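Local structure of FMN-dependent NADH:quinone oxidoreductase 1 (Bacillus anthracis, 3U7I) at residues Ile47-Asp52 / Ser111-Tyr116. The protein probably reduces quinones and cleaves the azo bond of aromatic azo compounds with NADH, using one FMN per subunit of a homodimer. Residues are numbered along the deposited sequence; the frame is centred on the assembly and turned at random.
Sequences INLYDD and SKLKDY
Leu49 and Tyr116 meet at about a right angle in the apolar half of this contact, with CD2 of the leucine 3.6 Å from CD1 of the ring. The other branch of Leu49 turns to Leu113, CD1 to CD1 at 3.7 Å. Both torsions of Ile47 are extended (chi1 -179°, chi2 176°), carrying its CD1 to within 3.7 Å of CE1 of Tyr116. The Tyr116 ring also packs against Ile88 and Phe92 of helix 76-94. In this flavodoxin-like fold the contact joins the C-terminal end of strand 43-48, and the turn after it, to the first turns of helix 111-120, which packs against the parallel sheet. Tyr50 lies against Lys112, whose CG sits over one ring face in a CH-pi contact, 3.6 Å from the centroid and displaced toward the rim. Tyr50 OH accepts a weak but nearly straight bond from Lys112 N (3.3 Å, 168°). Ser111 OG, close by, hydrogen-bonds to Asp115 OD1 of the second subunit, placing this helix start at the dimer interface. Bent at chi2 and chi3, the Lys112 chain leads away from the ring to a salt bridge between NZ and OD2 of Asp115 in its own helix (2.8 Å), and NZ also bonds Val54 O.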
loop_
_atom_site.group_PDB
_atom_site.type_symbol
_atom_site.label_atom_id
_atom_site.label_comp_id
_atom_site.label_asym_id
_atom_site.label_seq_id
_atom_site.Cartn_x
_atom_site.Cartn_y
_atom_site.Cartn_z
ATOM N N ILE C 47 12.756 13.338 -4.050
ATOM C CA ILE C 47 11.655 13.596 -3.134
ATOM C C ILE C 47 11.720 12.569 -2.013
ATOM O O ILE C 47 11.848 11.370 -2.259
ATOM C CB ILE C 47 10.271 13.581 -3.856
ATOM C CG1 ILE C 47 9.128 13.878 -2.875
ATOM C CG2 ILE C 47 10.034 12.259 -4.576
ATOM C CD1 ILE C 47 7.766 13.976 -3.553
ATOM N N ASN C 48 11.672 13.051 -0.779
ATOM C CA ASN C 48 11.730 12.182 0.386
ATOM C C ASN C 48 10.327 12.004 0.933
ATOM O O ASN C 48 9.769 12.929 1.521
ATOM C CB ASN C 48 12.655 12.778 1.448
ATOM C CG ASN C 48 14.121 12.730 1.046
ATOM O OD1 ASN C 48 14.582 11.772 0.422
ATOM N ND2 ASN C 48 14.862 13.769 1.407
ATOM N N LEU C 49 9.756 10.819 0.725
ATOM C CA LEU C 49 8.347 10.577 1.034
ATOM C C LEU C 49 8.032 10.649 2.523
ATOM O O LEU C 49 6.882 10.860 2.893
ATOM C CB LEU C 49 7.871 9.236 0.464
ATOM C CG LEU C 49 8.074 9.041 -1.043
ATOM C CD1 LEU C 49 7.392 7.758 -1.533
ATOM C CD2 LEU C 49 7.568 10.246 -1.813
ATOM N N TYR C 50 9.041 10.486 3.376
ATOM C CA TYR C 50 8.819 10.544 4.822
ATOM C C TYR C 50 9.379 11.822 5.452
ATOM O O TYR C 50 9.513 11.921 6.675
ATOM C CB TYR C 50 9.367 9.281 5.507
ATOM C CG TYR C 50 8.463 8.092 5.290
ATOM C CD1 TYR C 50 8.511 7.350 4.107
ATOM C CD2 TYR C 50 7.528 7.740 6.251
ATOM C CE1 TYR C 50 7.654 6.273 3.909
ATOM C CE2 TYR C 50 6.674 6.685 6.065
ATOM C CZ TYR C 50 6.735 5.950 4.901
ATOM O OH TYR C 50 5.853 4.901 4.763
ATOM N N ASP C 51 9.689 12.802 4.604
ATOM C CA ASP C 51 10.156 14.103 5.077
ATOM C C ASP C 51 9.479 15.252 4.328
ATOM O O ASP C 51 9.016 16.217 4.944
ATOM C CB ASP C 51 11.681 14.212 4.950
ATOM C CG ASP C 51 12.249 15.397 5.710
ATOM O OD1 ASP C 51 12.016 15.494 6.940
ATOM O OD2 ASP C 51 12.922 16.232 5.069
ATOM N N ASP C 52 9.427 15.154 3.003
ATOM C CA ASP C 52 8.733 16.158 2.201
ATOM C C ASP C 52 7.227 16.005 2.398
ATOM O O ASP C 52 6.765 14.981 2.914
ATOM C CB ASP C 52 9.083 16.033 0.711
ATOM C CG ASP C 52 10.560 16.231 0.436
ATOM O OD1 ASP C 52 11.222 16.984 1.184
ATOM O OD2 ASP C 52 11.066 15.627 -0.529
ATOM N N SER C 111 3.283 2.904 3.154
ATOM C CA SER C 111 2.084 3.741 3.083
ATOM C C SER C 111 2.318 5.055 2.337
ATOM O O SER C 111 1.476 5.475 1.542
ATOM C CB SER C 111 1.530 4.019 4.475
ATOM O OG SER C 111 2.512 4.615 5.296
ATOM N N LYS C 112 3.450 5.710 2.590
ATOM C CA LYS C 112 3.714 6.986 1.919
ATOM C C LYS C 112 3.992 6.817 0.419
ATOM O O LYS C 112 3.778 7.742 -0.353
ATOM C CB LYS C 112 4.816 7.804 2.619
ATOM C CG LYS C 112 4.445 8.321 4.011
ATOM C CD LYS C 112 3.124 9.101 4.044
ATOM C CE LYS C 112 3.160 10.380 3.193
ATOM N NZ LYS C 112 1.904 11.212 3.360
ATOM N N LEU C 113 4.428 5.629 -0.004
ATOM C CA LEU C 113 4.583 5.365 -1.442
ATOM C C LEU C 113 3.210 5.212 -2.118
ATOM O O LEU C 113 3.030 5.597 -3.277
ATOM C CB LEU C 113 5.474 4.142 -1.706
ATOM C CG LEU C 113 5.842 3.857 -3.164
ATOM C CD1 LEU C 113 6.370 5.112 -3.854
ATOM C CD2 LEU C 113 6.863 2.724 -3.262
ATOM N N LYS C 114 2.243 4.660 -1.389
ATOM C CA LYS C 114 0.858 4.669 -1.862
ATOM C C LYS C 114 0.353 6.105 -2.023
ATOM O O LYS C 114 -0.240 6.433 -3.050
ATOM C CB LYS C 114 -0.067 3.874 -0.932
ATOM C CG LYS C 114 -1.517 3.799 -1.428
ATOM C CD LYS C 114 -1.579 3.457 -2.924
ATOM C CE LYS C 114 -2.990 3.044 -3.396
ATOM N NZ LYS C 114 -4.060 4.036 -3.098
ATOM N N ASP C 115 0.588 6.961 -1.023
ATOM C CA ASP C 115 0.215 8.372 -1.130
ATOM C C ASP C 115 0.873 9.008 -2.353
ATOM O O ASP C 115 0.254 9.818 -3.053
ATOM C CB ASP C 115 0.639 9.165 0.104
ATOM C CG ASP C 115 -0.195 8.846 1.313
ATOM O OD1 ASP C 115 -1.320 8.333 1.144
ATOM O OD2 ASP C 115 0.270 9.132 2.432
ATOM N N TYR C 116 2.133 8.655 -2.595
ATOM C CA TYR C 116 2.839 9.197 -3.755
ATOM C C TYR C 116 2.177 8.718 -5.050
ATOM O O TYR C 116 1.992 9.504 -5.984
ATOM C CB TYR C 116 4.330 8.829 -3.727
ATOM C CG TYR C 116 5.129 9.463 -4.849
ATOM C CD1 TYR C 116 5.550 10.789 -4.770
ATOM C CD2 TYR C 116 5.453 8.737 -5.989
ATOM C CE1 TYR C 116 6.289 11.373 -5.811
ATOM C CE2 TYR C 116 6.182 9.313 -7.036
ATOM C CZ TYR C 116 6.598 10.618 -6.940
ATOM O OH TYR C 116 7.323 11.169 -7.983
HETATM O O HOH W 1 5.363 3.940 6.948
#